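Local coordinates for minor structural protein 5 (Lactococcus phage Tuc2009, PDB 5E7T) that serves as a structural component of the phage particle, packs against minor structural protein 4 and, with a galactose-binding-like domain, may bind carbohydrate on the host surface, at residues V24-N29 and P190-A195; S96-A101 and E170-I175; T257-Q262 and V278-T283. All coordinates share one frame; numbering follows the deposited sequence.

After strand 8-12 the chain enters the loop of residues 24-29, which meets residues 190-195 in contact 1 and so closes a loop of about 160 residues. Contact 2 opens and closes wholly within that loop, joining the end of strand 85-98 to the start of strand 171-184 in the five-stranded sheet, its centre about 33 Å from that of contact 1. From contact 1 the chain goes on to the C-terminal domain, where contact 3 pairs strand 258-265 with the following strand 278-281 and closes a far shorter loop. Contacts 2 and 3 lie on opposite sides of the chain's centre, their centres about 54 Å apart; contact 1 sits near that centre.

Contact 1: V24-N29 and P190-A195; sequences VYPNLN and PYMPSA
Asn29 reaches across to the backbone of Met192 and Pro193, and its side-chain amide has several hydrogen-bond partners. Its CG stands anti to the backbone N (chi1 -154°), and the amide then sends ND2 to Met192 O at 3.1 Å. The acceptor lies close to the amide plane and the nitrogen approaches almost in line with the carbonyl, although the N-H itself is bent, at 142°. The same ND2 also serves Pro180 O, while OD1 takes the N-H groups of Leu31 and Gln182, which makes asparagine, donor and acceptor in one flat group, well suited to this buried place. The backbone adds a bond from Asn29 N to Pro193 O of 3.3 Å. ND2 also passes CE1 of Tyr191 at 3.8 Å, with amide and ring planes nearly perpendicular; the tyrosine hydroxyl is hydrogen-bonded to Ser34.

The apolar part centres on Met192. Its CG is anti to the carbonyl carbon (chi1 -74°), and further bends curl the flexible chain across the compact ring of Pro26, CG lying 3.5 Å from Pro26 CB and SD touching both CB and CG of that ring. Pro26 CB meets Pro190 CD as well, at 3.9 Å. Leu28 splits its two branches: CD1 rests 3.9 Å from Ala195 CB, whereas CD2 lies 3.5 Å from Pro193 O. The carbonyls of Asn27 and Pro190 both accept Lys181 NZ.

Segment 24-29 is extended throughout, much of it near polyproline II, a conformation that its proline suits. The arrangement is the packing of two irregular segments, extended apart from Ala195 at the end of the second, which fastens the loop after strand 8-12 to the loop that joins strand 171-184 to strand 206-210.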
ATOM      1  N   VAL B  24     -19.288  24.132 -56.522  1.00 64.94           N
ATOM      2  CA  VAL B  24     -19.088  22.849 -55.850  1.00 63.69           C
ATOM      3  C   VAL B  24     -18.547  23.022 -54.417  1.00 66.46           C
ATOM      4  O   VAL B  24     -17.551  23.714 -54.231  1.00 66.20           O
ATOM      5  CB  VAL B  24     -18.224  21.896 -56.709  1.00 67.37           C
ATOM      6  CG1 VAL B  24     -16.912  22.547 -57.126  1.00 67.06           C
ATOM      7  CG2 VAL B  24     -17.961  20.585 -55.987  1.00 66.85           C
ATOM      8  N   TYR B  25     -19.218  22.402 -53.409  1.00 61.66           N
ATOM      9  CA  TYR B  25     -18.824  22.493 -51.993  1.00 60.17           C
ATOM     10  C   TYR B  25     -17.438  21.865 -51.800  1.00 65.39           C
ATOM     11  O   TYR B  25     -17.164  20.809 -52.395  1.00 65.54           O
ATOM     12  CB  TYR B  25     -19.859  21.820 -51.065  1.00 59.97           C
ATOM     13  CG  TYR B  25     -19.815  22.299 -49.631  1.00 60.18           C
ATOM     14  CD1 TYR B  25     -20.253  23.572 -49.290  1.00 62.53           C
ATOM     15  CD2 TYR B  25     -19.370  21.470 -48.610  1.00 60.55           C
ATOM     16  CE1 TYR B  25     -20.227  24.020 -47.973  1.00 62.61           C
ATOM     17  CE2 TYR B  25     -19.332  21.911 -47.281  1.00 61.39           C
ATOM     18  CZ  TYR B  25     -19.770  23.188 -46.969  1.00 67.87           C
ATOM     19  OH  TYR B  25     -19.760  23.667 -45.681  1.00 70.17           O
ATOM     20  N   PRO B  26     -16.541  22.495 -51.003  1.00 61.06           N
ATOM     21  CA  PRO B  26     -15.190  21.960 -50.889  1.00 59.95           C
ATOM     22  C   PRO B  26     -15.091  20.624 -50.182  1.00 65.30           C
ATOM     23  O   PRO B  26     -15.837  20.340 -49.242  1.00 67.81           O
ATOM     24  CB  PRO B  26     -14.419  23.075 -50.173  1.00 61.01           C
ATOM     25  CG  PRO B  26     -15.395  23.862 -49.496  1.00 65.47           C
ATOM     26  CD  PRO B  26     -16.658  23.780 -50.288  1.00 62.47           C
ATOM     27  N   ASN B  27     -14.177  19.797 -50.684  1.00 59.58           N
ATOM     28  CA  ASN B  27     -13.821  18.502 -50.134  1.00 58.07           C
ATOM     29  C   ASN B  27     -12.593  18.685 -49.243  1.00 61.17           C
ATOM     30  O   ASN B  27     -11.759  19.554 -49.512  1.00 59.65           O
ATOM     31  CB  ASN B  27     -13.473  17.538 -51.257  1.00 56.09           C
ATOM     32  CG  ASN B  27     -14.640  16.971 -51.983  1.00 76.59           C
ATOM     33  OD1 ASN B  27     -15.625  16.544 -51.388  1.00 72.00           O
ATOM     34  ND2 ASN B  27     -14.505  16.862 -53.290  1.00 76.56           N
ATOM     35  N   LEU B  28     -12.469  17.845 -48.199  1.00 59.16           N
ATOM     36  CA  LEU B  28     -11.329  17.867 -47.275  1.00 58.91           C
ATOM     37  C   LEU B  28     -10.041  17.360 -47.947  1.00 60.86           C
ATOM     38  O   LEU B  28     -10.085  16.517 -48.842  1.00 60.39           O
ATOM     39  CB  LEU B  28     -11.622  17.037 -46.013  1.00 59.23           C
ATOM     40  CG  LEU B  28     -12.467  17.688 -44.937  1.00 64.71           C
ATOM     41  CD1 LEU B  28     -12.937  16.659 -43.940  1.00 65.15           C
ATOM     42  CD2 LEU B  28     -11.718  18.827 -44.239  1.00 67.68           C
ATOM     43  N   ASN B  29      -8.904  17.875 -47.490  1.00 55.77           N
ATOM     44  CA  ASN B  29      -7.591  17.546 -47.990  1.00 54.25           C
ATOM     45  C   ASN B  29      -7.144  16.281 -47.349  1.00 59.20           C
ATOM     46  O   ASN B  29      -7.413  16.031 -46.158  1.00 59.79           O
ATOM     47  CB  ASN B  29      -6.606  18.660 -47.608  1.00 52.39           C
ATOM     48  CG  ASN B  29      -5.398  18.820 -48.499  1.00 64.31           C
ATOM     49  OD1 ASN B  29      -4.890  17.865 -49.095  1.00 60.58           O
ATOM     50  ND2 ASN B  29      -4.925  20.049 -48.629  1.00 50.59           N
ATOM     51  N   PRO B 190     -12.301  23.819 -53.790  1.00 56.43           N
ATOM     52  CA  PRO B 190     -11.459  24.805 -53.101  1.00 55.79           C
ATOM     53  C   PRO B 190     -10.563  24.238 -52.024  1.00 58.97           C
ATOM     54  O   PRO B 190     -10.883  23.231 -51.388  1.00 59.45           O
ATOM     55  CB  PRO B 190     -12.469  25.807 -52.561  1.00 58.34           C
ATOM     56  CG  PRO B 190     -13.580  25.756 -53.529  1.00 62.80           C
ATOM     57  CD  PRO B 190     -13.704  24.290 -53.828  1.00 58.30           C
ATOM     58  N   TYR B 191      -9.399  24.863 -51.868  1.00 54.96           N
ATOM     59  CA  TYR B 191      -8.415  24.463 -50.879  1.00 53.76           C
ATOM     60  C   TYR B 191      -9.082  24.300 -49.529  1.00 61.09           C
ATOM     61  O   TYR B 191      -9.872  25.139 -49.116  1.00 62.77           O
ATOM     62  CB  TYR B 191      -7.258  25.475 -50.774  1.00 53.67           C
ATOM     63  CG  TYR B 191      -6.345  25.186 -49.605  1.00 56.04           C
ATOM     64  CD1 TYR B 191      -5.385  24.176 -49.677  1.00 58.78           C
ATOM     65  CD2 TYR B 191      -6.538  25.807 -48.377  1.00 56.70           C
ATOM     66  CE1 TYR B 191      -4.593  23.847 -48.577  1.00 59.60           C
ATOM     67  CE2 TYR B 191      -5.744  25.494 -47.276  1.00 57.75           C
ATOM     68  CZ  TYR B 191      -4.777  24.510 -47.379  1.00 64.32           C
ATOM     69  OH  TYR B 191      -3.992  24.237 -46.295  1.00 66.84           O
ATOM     70  N   MET B 192      -8.766  23.212 -48.854  1.00 57.52           N
ATOM     71  CA  MET B 192      -9.229  22.952 -47.506  1.00 56.62           C
ATOM     72  C   MET B 192      -8.095  22.295 -46.775  1.00 59.58           C
ATOM     73  O   MET B 192      -7.345  21.538 -47.395  1.00 57.99           O
ATOM     74  CB  MET B 192     -10.441  22.011 -47.494  1.00 58.29           C
ATOM     75  CG  MET B 192     -11.720  22.662 -47.938  1.00 60.84           C
ATOM     76  SD  MET B 192     -12.268  23.969 -46.837  1.00 64.09           S
ATOM     77  CE  MET B 192     -12.680  23.038 -45.426  1.00 60.24           C
ATOM     78  N   PRO B 193      -7.958  22.522 -45.449  1.00 56.30           N
ATOM     79  CA  PRO B 193      -6.926  21.783 -44.704  1.00 56.00           C
ATOM     80  C   PRO B 193      -7.391  20.331 -44.495  1.00 59.53           C
ATOM     81  O   PRO B 193      -8.441  19.942 -45.020  1.00 57.08           O
ATOM     82  CB  PRO B 193      -6.823  22.562 -43.405  1.00 58.09           C
ATOM     83  CG  PRO B 193      -8.186  23.149 -43.221  1.00 62.35           C
ATOM     84  CD  PRO B 193      -8.753  23.399 -44.563  1.00 57.08           C
ATOM     85  N   SER B 194      -6.602  19.507 -43.774  1.00 57.79           N
ATOM     86  CA  SER B 194      -7.006  18.122 -43.549  1.00 56.81           C
ATOM     87  C   SER B 194      -8.114  18.031 -42.498  1.00 61.16           C
ATOM     88  O   SER B 194      -8.370  19.007 -41.806  1.00 60.43           O
ATOM     89  CB  SER B 194      -5.797  17.257 -43.217  1.00 61.11           C
ATOM     90  OG  SER B 194      -5.413  17.227 -41.850  1.00 75.84           O
ATOM     91  N   ALA B 195      -8.804  16.883 -42.404  1.00 59.66           N
ATOM     92  CA  ALA B 195      -9.860  16.633 -41.405  1.00 59.26           C
ATOM     93  C   ALA B 195      -9.365  16.901 -39.972  1.00 62.90           C
ATOM     94  O   ALA B 195     -10.076  17.510 -39.162  1.00 63.28           O
ATOM     95  CB  ALA B 195     -10.323  15.199 -41.509  1.00 59.80           C
TER

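Contact 2: S96-A101 and E170-I175; sequences SWNVPA and EGSFTI
Ser96 pairs with Thr174 near the end of strand 85-98, as a hydrogen-bonded antiparallel pair within a sheet of the β-sandwich domain assigned to the galactose-binding-like clan. Its carbonyl oxygen accepts Thr174 N at 2.9 Å, and the two small side chains sit on the polar face that Asn98 and Ser172 share. Trp97 turns to the other face. Its CG is anti to the backbone N (chi1 179°), and the indole points the same way as the side chain of Phe173, its non-hydrogen-bonded partner. The planes are near parallel but slid apart, the centroids of the indole's six-membered ring and the Phe173 ring 5.2 Å apart, so the rings barely overlap; CE3 and CZ3 of the indole do the touching, CE3 3.5 Å from Phe173 CB. These large aromatics suit a face that looks into the sandwich, where Ile105 of strand 104-114 meets Trp97 and Phe108 meets Phe173. Asn98 exchanges two backbone bonds with Ser172, Asn98 N reaching Ser172 O at 2.8 Å. Val99 then lays CG2 over one face of the indole of Trp97; across from it, Gly171 brings no side chain. Pro100, with no N-H to extend the ladder, sets its CD 3.2 Å from Glu170 O.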
ATOM      1  N   SER B  96      13.432  31.405 -59.710  1.00 58.58           N
ATOM      2  CA  SER B  96      14.729  31.278 -60.380  1.00 60.26           C
ATOM      3  C   SER B  96      14.711  30.028 -61.226  1.00 64.40           C
ATOM      4  O   SER B  96      14.250  28.992 -60.754  1.00 65.03           O
ATOM      5  CB  SER B  96      15.852  31.199 -59.344  1.00 66.11           C
ATOM      6  OG  SER B  96      16.952  30.406 -59.757  1.00 77.83           O
ATOM      7  N   TRP B  97      15.202  30.113 -62.464  1.00 60.02           N
ATOM      8  CA  TRP B  97      15.255  28.969 -63.378  1.00 58.68           C
ATOM      9  C   TRP B  97      16.581  29.005 -64.152  1.00 66.06           C
ATOM     10  O   TRP B  97      16.702  29.732 -65.135  1.00 67.06           O
ATOM     11  CB  TRP B  97      14.023  28.958 -64.303  1.00 55.33           C
ATOM     12  CG  TRP B  97      13.998  27.836 -65.300  1.00 55.06           C
ATOM     13  CD1 TRP B  97      14.502  27.854 -66.563  1.00 58.29           C
ATOM     14  CD2 TRP B  97      13.423  26.533 -65.115  1.00 53.80           C
ATOM     15  NE1 TRP B  97      14.340  26.620 -67.155  1.00 57.11           N
ATOM     16  CE2 TRP B  97      13.671  25.795 -66.290  1.00 57.45           C
ATOM     17  CE3 TRP B  97      12.751  25.908 -64.055  1.00 54.37           C
ATOM     18  CZ2 TRP B  97      13.217  24.490 -66.461  1.00 56.36           C
ATOM     19  CZ3 TRP B  97      12.317  24.610 -64.217  1.00 55.70           C
ATOM     20  CH2 TRP B  97      12.553  23.911 -65.409  1.00 56.64           C
ATOM     21  N   ASN B  98      17.585  28.257 -63.673  1.00 65.40           N
ATOM     22  CA  ASN B  98      18.924  28.203 -64.272  1.00 67.70           C
ATOM     23  C   ASN B  98      19.192  26.851 -64.871  1.00 72.53           C
ATOM     24  O   ASN B  98      19.871  26.023 -64.268  1.00 74.11           O
ATOM     25  CB  ASN B  98      20.023  28.610 -63.270  1.00 71.97           C
ATOM     26  CG  ASN B  98      19.706  29.860 -62.466  1.00 98.26           C
ATOM     27  OD1 ASN B  98      19.391  29.786 -61.266  1.00 89.85           O
ATOM     28  ND2 ASN B  98      19.762  31.032 -63.111  1.00 89.27           N
ATOM     29  N   VAL B  99      18.613  26.619 -66.049  1.00 68.29           N
ATOM     30  CA  VAL B  99      18.733  25.381 -66.810  1.00 67.73           C
ATOM     31  C   VAL B  99      19.335  25.722 -68.193  1.00 75.70           C
ATOM     32  O   VAL B  99      18.672  26.314 -69.059  1.00 74.77           O
ATOM     33  CB  VAL B  99      17.383  24.630 -66.888  1.00 69.37           C
ATOM     34  CG1 VAL B  99      17.488  23.403 -67.781  1.00 69.57           C
ATOM     35  CG2 VAL B  99      16.886  24.241 -65.502  1.00 68.08           C
ATOM     36  N   PRO B 100      20.616  25.362 -68.398  1.00 75.60           N
ATOM     37  CA  PRO B 100      21.300  25.701 -69.655  1.00 76.66           C
ATOM     38  C   PRO B 100      20.777  24.983 -70.893  1.00 83.64           C
ATOM     39  O   PRO B 100      19.803  24.226 -70.816  1.00 84.01           O
ATOM     40  CB  PRO B 100      22.762  25.342 -69.368  1.00 79.39           C
ATOM     41  CG  PRO B 100      22.862  25.230 -67.903  1.00 84.32           C
ATOM     42  CD  PRO B 100      21.541  24.699 -67.468  1.00 78.43           C
ATOM     43  N   ALA B 101      21.437  25.240 -72.044  1.00 81.41           N
ATOM     44  CA  ALA B 101      21.115  24.692 -73.356  1.00 81.71           C
ATOM     45  C   ALA B 101      21.115  23.155 -73.421  1.00 88.07           C
ATOM     46  O   ALA B 101      20.110  22.547 -73.830  1.00 87.71           O
ATOM     47  CB  ALA B 101      22.062  25.260 -74.393  1.00 83.64           C
ATOM     48  N   GLU B 170      25.031  21.600 -65.301  1.00 74.70           N
ATOM     49  CA  GLU B 170      24.172  21.508 -64.131  1.00 71.56           C
ATOM     50  C   GLU B 170      22.973  22.370 -64.400  1.00 75.35           C
ATOM     51  O   GLU B 170      23.091  23.436 -65.018  1.00 75.71           O
ATOM     52  CB  GLU B 170      24.913  22.049 -62.902  1.00 72.74           C
ATOM     53  CG  GLU B 170      24.146  21.961 -61.604  1.00 75.96           C
ATOM     54  CD  GLU B 170      24.867  22.610 -60.447  1.00 95.15           C
ATOM     55  OE1 GLU B 170      24.955  23.860 -60.420  1.00 78.33           O
ATOM     56  OE2 GLU B 170      25.355  21.864 -59.568  1.00 95.99           O
ATOM     57  N   GLY B 171      21.840  21.907 -63.904  1.00 70.33           N
ATOM     58  CA  GLY B 171      20.586  22.630 -63.956  1.00 67.95           C
ATOM     59  C   GLY B 171      20.073  22.806 -62.553  1.00 70.46           C
ATOM     60  O   GLY B 171      20.273  21.930 -61.700  1.00 70.59           O
ATOM     61  N   SER B 172      19.408  23.936 -62.307  1.00 66.30           N
ATOM     62  CA  SER B 172      18.795  24.246 -61.005  1.00 65.24           C
ATOM     63  C   SER B 172      17.621  25.208 -61.142  1.00 67.01           C
ATOM     64  O   SER B 172      17.531  25.947 -62.118  1.00 66.99           O
ATOM     65  CB  SER B 172      19.821  24.799 -60.015  1.00 67.91           C
ATOM     66  OG  SER B 172      20.559  25.856 -60.605  1.00 76.42           O
ATOM     67  N   PHE B 173      16.713  25.173 -60.174  1.00 61.20           N
ATOM     68  CA  PHE B 173      15.588  26.092 -60.093  1.00 59.85           C
ATOM     69  C   PHE B 173      15.151  26.240 -58.644  1.00 64.09           C
ATOM     70  O   PHE B 173      15.522  25.421 -57.806  1.00 63.59           O
ATOM     71  CB  PHE B 173      14.404  25.705 -61.021  1.00 60.05           C
ATOM     72  CG  PHE B 173      13.778  24.352 -60.789  1.00 60.18           C
ATOM     73  CD1 PHE B 173      12.825  24.170 -59.792  1.00 62.01           C
ATOM     74  CD2 PHE B 173      14.142  23.258 -61.565  1.00 61.56           C
ATOM     75  CE1 PHE B 173      12.269  22.913 -59.564  1.00 61.67           C
ATOM     76  CE2 PHE B 173      13.597  21.997 -61.326  1.00 62.76           C
ATOM     77  CZ  PHE B 173      12.668  21.834 -60.329  1.00 60.17           C
ATOM     78  N   THR B 174      14.381  27.288 -58.351  1.00 60.40           N
ATOM     79  CA  THR B 174      13.823  27.517 -57.027  1.00 59.54           C
ATOM     80  C   THR B 174      12.349  27.616 -57.243  1.00 62.16           C
ATOM     81  O   THR B 174      11.911  28.315 -58.156  1.00 63.05           O
ATOM     82  CB  THR B 174      14.446  28.720 -56.368  1.00 65.90           C
ATOM     83  OG1 THR B 174      15.875  28.601 -56.460  1.00 71.86           O
ATOM     84  CG2 THR B 174      14.032  28.844 -54.943  1.00 59.30           C
ATOM     85  N   ILE B 175      11.593  26.828 -56.483  1.00 57.07           N
ATOM     86  CA  ILE B 175      10.146  26.697 -56.596  1.00 55.60           C
ATOM     87  C   ILE B 175       9.478  26.941 -55.268  1.00 62.32           C
ATOM     88  O   ILE B 175       9.994  26.536 -54.224  1.00 64.24           O
ATOM     89  CB  ILE B 175       9.763  25.309 -57.200  1.00 57.71           C
ATOM     90  CG1 ILE B 175       8.257  25.226 -57.569  1.00 57.20           C
ATOM     91  CG2 ILE B 175      10.212  24.131 -56.315  1.00 57.03           C
ATOM     92  CD1 ILE B 175       7.786  23.902 -58.197  1.00 60.25           C
TER

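Contact 3: T257-Q262 and V278-T283; sequences TSYNVQ and VAFKTT
Tyr259 and Phe280 face each other as a hydrogen-bonded antiparallel pair, tied by Tyr259 N to Phe280 O at 2.8 Å and by the return bond from Phe280 N to Tyr259 O. Phe280 holds CG between its backbone N and carbonyl carbon (chi1 73°), and its ring comes back toward the neighbouring strand. There Tyr259 CB lies over one face of the phenyl ring, 3.8 Å from its centroid, in a CH-pi contact. The two rings themselves are slid apart, with planes at 23°, so it is Tyr259 CB, off-centre toward the rim, that lies over that face. Thr282 CG2 approaches the phenol at CE2.

The hydroxyl of Tyr259 is hydrogen-bonded to the backbone N of Lys254, five residues earlier. That is a tyrosine corner, and with the antiparallel sheet, in which 278-281 is an outermost strand within this chain beside 258-265, it is consistent with a fibronectin type III-like fold. Tyrosine suits the place because its ring packs while its OH ties down the preceding loop.

Val261 continues the same face. Its CG1 meets Val278 CG1 at 3.5 Å, the two branched side chains running side by side, and also touches Phe280 CE1 at 4.1 Å. Ile124 of a minor structural protein 4 chain packs on both valines, and Ala122 of that chain on Phe280, so this apolar surface is part of a subunit interface.

At the other end Thr257 N gives a hydrogen bond to Thr282 OG1 of 2.9 Å; that hydroxyl is also bonded to Lys254 O, while Thr282 N returns to Thr257 O at 3.1 Å.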
ATOM      1  N   THR B 257     -28.371   2.626 -52.018  1.00 79.30           N
ATOM      2  CA  THR B 257     -27.384   2.666 -50.943  1.00 76.69           C
ATOM      3  C   THR B 257     -27.916   3.393 -49.712  1.00 80.22           C
ATOM      4  O   THR B 257     -28.655   4.371 -49.845  1.00 80.18           O
ATOM      5  CB  THR B 257     -26.018   3.187 -51.363  1.00 77.01           C
ATOM      6  OG1 THR B 257     -25.925   4.522 -50.946  1.00 74.30           O
ATOM      7  CG2 THR B 257     -25.729   3.076 -52.854  1.00 76.05           C
ATOM      8  N   SER B 258     -27.515   2.913 -48.510  1.00 75.56           N
ATOM      9  CA  SER B 258     -27.886   3.485 -47.220  1.00 73.60           C
ATOM     10  C   SER B 258     -27.036   4.715 -46.994  1.00 72.52           C
ATOM     11  O   SER B 258     -25.856   4.716 -47.351  1.00 71.51           O
ATOM     12  CB  SER B 258     -27.602   2.495 -46.092  1.00 79.06           C
ATOM     13  OG  SER B 258     -28.172   1.212 -46.302  1.00 94.45           O
ATOM     14  N   TYR B 259     -27.609   5.741 -46.357  1.00 66.51           N
ATOM     15  CA  TYR B 259     -26.901   6.977 -46.022  1.00 64.33           C
ATOM     16  C   TYR B 259     -27.265   7.437 -44.611  1.00 66.55           C
ATOM     17  O   TYR B 259     -28.323   7.044 -44.099  1.00 67.06           O
ATOM     18  CB  TYR B 259     -27.274   8.085 -47.023  1.00 65.97           C
ATOM     19  CG  TYR B 259     -26.632   7.934 -48.385  1.00 67.89           C
ATOM     20  CD1 TYR B 259     -25.338   8.381 -48.616  1.00 69.01           C
ATOM     21  CD2 TYR B 259     -27.333   7.383 -49.453  1.00 69.24           C
ATOM     22  CE1 TYR B 259     -24.742   8.256 -49.869  1.00 70.22           C
ATOM     23  CE2 TYR B 259     -26.748   7.260 -50.714  1.00 70.12           C
ATOM     24  CZ  TYR B 259     -25.439   7.672 -50.911  1.00 76.29           C
ATOM     25  OH  TYR B 259     -24.803   7.519 -52.127  1.00 77.43           O
ATOM     26  N   ASN B 260     -26.399   8.279 -43.991  1.00 59.92           N
ATOM     27  CA  ASN B 260     -26.674   8.918 -42.703  1.00 59.20           C
ATOM     28  C   ASN B 260     -26.440  10.402 -42.855  1.00 65.18           C
ATOM     29  O   ASN B 260     -25.433  10.828 -43.417  1.00 65.53           O
ATOM     30  CB  ASN B 260     -25.783   8.459 -41.592  1.00 57.47           C
ATOM     31  CG  ASN B 260     -25.843   7.036 -41.227  1.00 72.14           C
ATOM     32  OD1 ASN B 260     -26.795   6.574 -40.583  1.00 68.83           O
ATOM     33  ND2 ASN B 260     -24.699   6.398 -41.426  1.00 64.68           N
ATOM     34  N   VAL B 261     -27.343  11.184 -42.307  1.00 62.60           N
ATOM     35  CA  VAL B 261     -27.300  12.635 -42.350  1.00 61.90           C
ATOM     36  C   VAL B 261     -27.558  13.162 -40.950  1.00 65.56           C
ATOM     37  O   VAL B 261     -28.354  12.606 -40.184  1.00 66.92           O
ATOM     38  CB  VAL B 261     -28.238  13.247 -43.455  1.00 65.90           C
ATOM     39  CG1 VAL B 261     -29.644  12.679 -43.385  1.00 67.31           C
ATOM     40  CG2 VAL B 261     -28.272  14.777 -43.437  1.00 64.99           C
ATOM     41  N   GLN B 262     -26.808  14.191 -40.607  1.00 59.35           N
ATOM     42  CA  GLN B 262     -26.896  14.928 -39.361  1.00 57.92           C
ATOM     43  C   GLN B 262     -26.639  16.392 -39.739  1.00 61.24           C
ATOM     44  O   GLN B 262     -25.949  16.645 -40.736  1.00 59.36           O
ATOM     45  CB  GLN B 262     -25.940  14.371 -38.287  1.00 57.47           C
ATOM     46  CG  GLN B 262     -24.519  14.139 -38.755  1.00 50.88           C
ATOM     47  CD  GLN B 262     -23.622  13.477 -37.753  1.00 68.57           C
ATOM     48  OE1 GLN B 262     -24.022  13.150 -36.619  1.00 70.46           O
ATOM     49  NE2 GLN B 262     -22.357  13.309 -38.146  1.00 58.31           N
ATOM     50  N   VAL B 278     -29.908  10.623 -38.805  1.00 67.96           N
ATOM     51  CA  VAL B 278     -31.105  10.027 -39.373  1.00 68.40           C
ATOM     52  C   VAL B 278     -30.642   9.195 -40.568  1.00 70.43           C
ATOM     53  O   VAL B 278     -29.718   9.603 -41.276  1.00 68.69           O
ATOM     54  CB  VAL B 278     -32.246  11.045 -39.660  1.00 73.50           C
ATOM     55  CG1 VAL B 278     -32.093  11.741 -41.001  1.00 73.24           C
ATOM     56  CG2 VAL B 278     -33.604  10.378 -39.562  1.00 75.07           C
ATOM     57  N   ALA B 279     -31.198   7.990 -40.720  1.00 66.68           N
ATOM     58  CA  ALA B 279     -30.823   7.093 -41.803  1.00 65.42           C
ATOM     59  C   ALA B 279     -31.900   6.922 -42.891  1.00 71.79           C
ATOM     60  O   ALA B 279     -33.110   6.840 -42.617  1.00 72.52           O
ATOM     61  CB  ALA B 279     -30.430   5.753 -41.241  1.00 65.89           C
ATOM     62  N   PHE B 280     -31.439   6.881 -44.143  1.00 67.84           N
ATOM     63  CA  PHE B 280     -32.308   6.661 -45.275  1.00 68.38           C
ATOM     64  C   PHE B 280     -31.575   5.822 -46.269  1.00 73.37           C
ATOM     65  O   PHE B 280     -30.371   5.629 -46.117  1.00 72.11           O
ATOM     66  CB  PHE B 280     -32.769   7.984 -45.880  1.00 70.18           C
ATOM     67  CG  PHE B 280     -31.741   8.761 -46.660  1.00 70.60           C
ATOM     68  CD1 PHE B 280     -30.841   9.604 -46.011  1.00 72.26           C
ATOM     69  CD2 PHE B 280     -31.721   8.713 -48.051  1.00 72.70           C
ATOM     70  CE1 PHE B 280     -29.917  10.360 -46.735  1.00 72.32           C
ATOM     71  CE2 PHE B 280     -30.785   9.459 -48.776  1.00 75.11           C
ATOM     72  CZ  PHE B 280     -29.899  10.289 -48.115  1.00 72.08           C
ATOM     73  N   LYS B 281     -32.289   5.337 -47.292  1.00 72.54           N
ATOM     74  CA  LYS B 281     -31.746   4.513 -48.368  1.00 72.70           C
ATOM     75  C   LYS B 281     -32.365   4.983 -49.680  1.00 79.12           C
ATOM     76  O   LYS B 281     -33.591   5.130 -49.779  1.00 79.56           O
ATOM     77  CB  LYS B 281     -32.094   3.035 -48.107  1.00 75.75           C
ATOM     78  CG  LYS B 281     -31.208   2.003 -48.794  1.00 80.89           C
ATOM     79  CD  LYS B 281     -31.818   0.605 -48.628  1.00 86.58           C
ATOM     80  CE  LYS B 281     -30.816  -0.504 -48.396  1.00 98.68           C
ATOM     81  NZ  LYS B 281     -29.989  -0.793 -49.600  1.00112.42           N
ATOM     82  N   THR B 282     -31.514   5.232 -50.686  1.00 76.96           N
ATOM     83  CA  THR B 282     -31.959   5.633 -52.024  1.00 78.21           C
ATOM     84  C   THR B 282     -32.701   4.450 -52.636  1.00 87.46           C
ATOM     85  O   THR B 282     -32.390   3.295 -52.323  1.00 87.65           O
ATOM     86  CB  THR B 282     -30.773   6.057 -52.923  1.00 77.58           C
ATOM     87  OG1 THR B 282     -29.717   5.102 -52.833  1.00 74.94           O
ATOM     88  CG2 THR B 282     -30.250   7.428 -52.597  1.00 72.59           C
ATOM     89  N   THR B 283     -33.687   4.730 -53.488  1.00 87.49           N
ATOM     90  CA  THR B 283     -34.457   3.676 -54.135  1.00 90.13           C
ATOM     91  C   THR B 283     -33.634   3.026 -55.247  1.00 98.04           C
ATOM     92  O   THR B 283     -32.599   3.567 -55.638  1.00 95.48           O
ATOM     93  CB  THR B 283     -35.826   4.205 -54.574  1.00 93.15           C
ATOM     94  OG1 THR B 283     -35.645   5.414 -55.308  1.00 92.19           O
ATOM     95  CG2 THR B 283     -36.752   4.452 -53.396  1.00 87.61           C
TER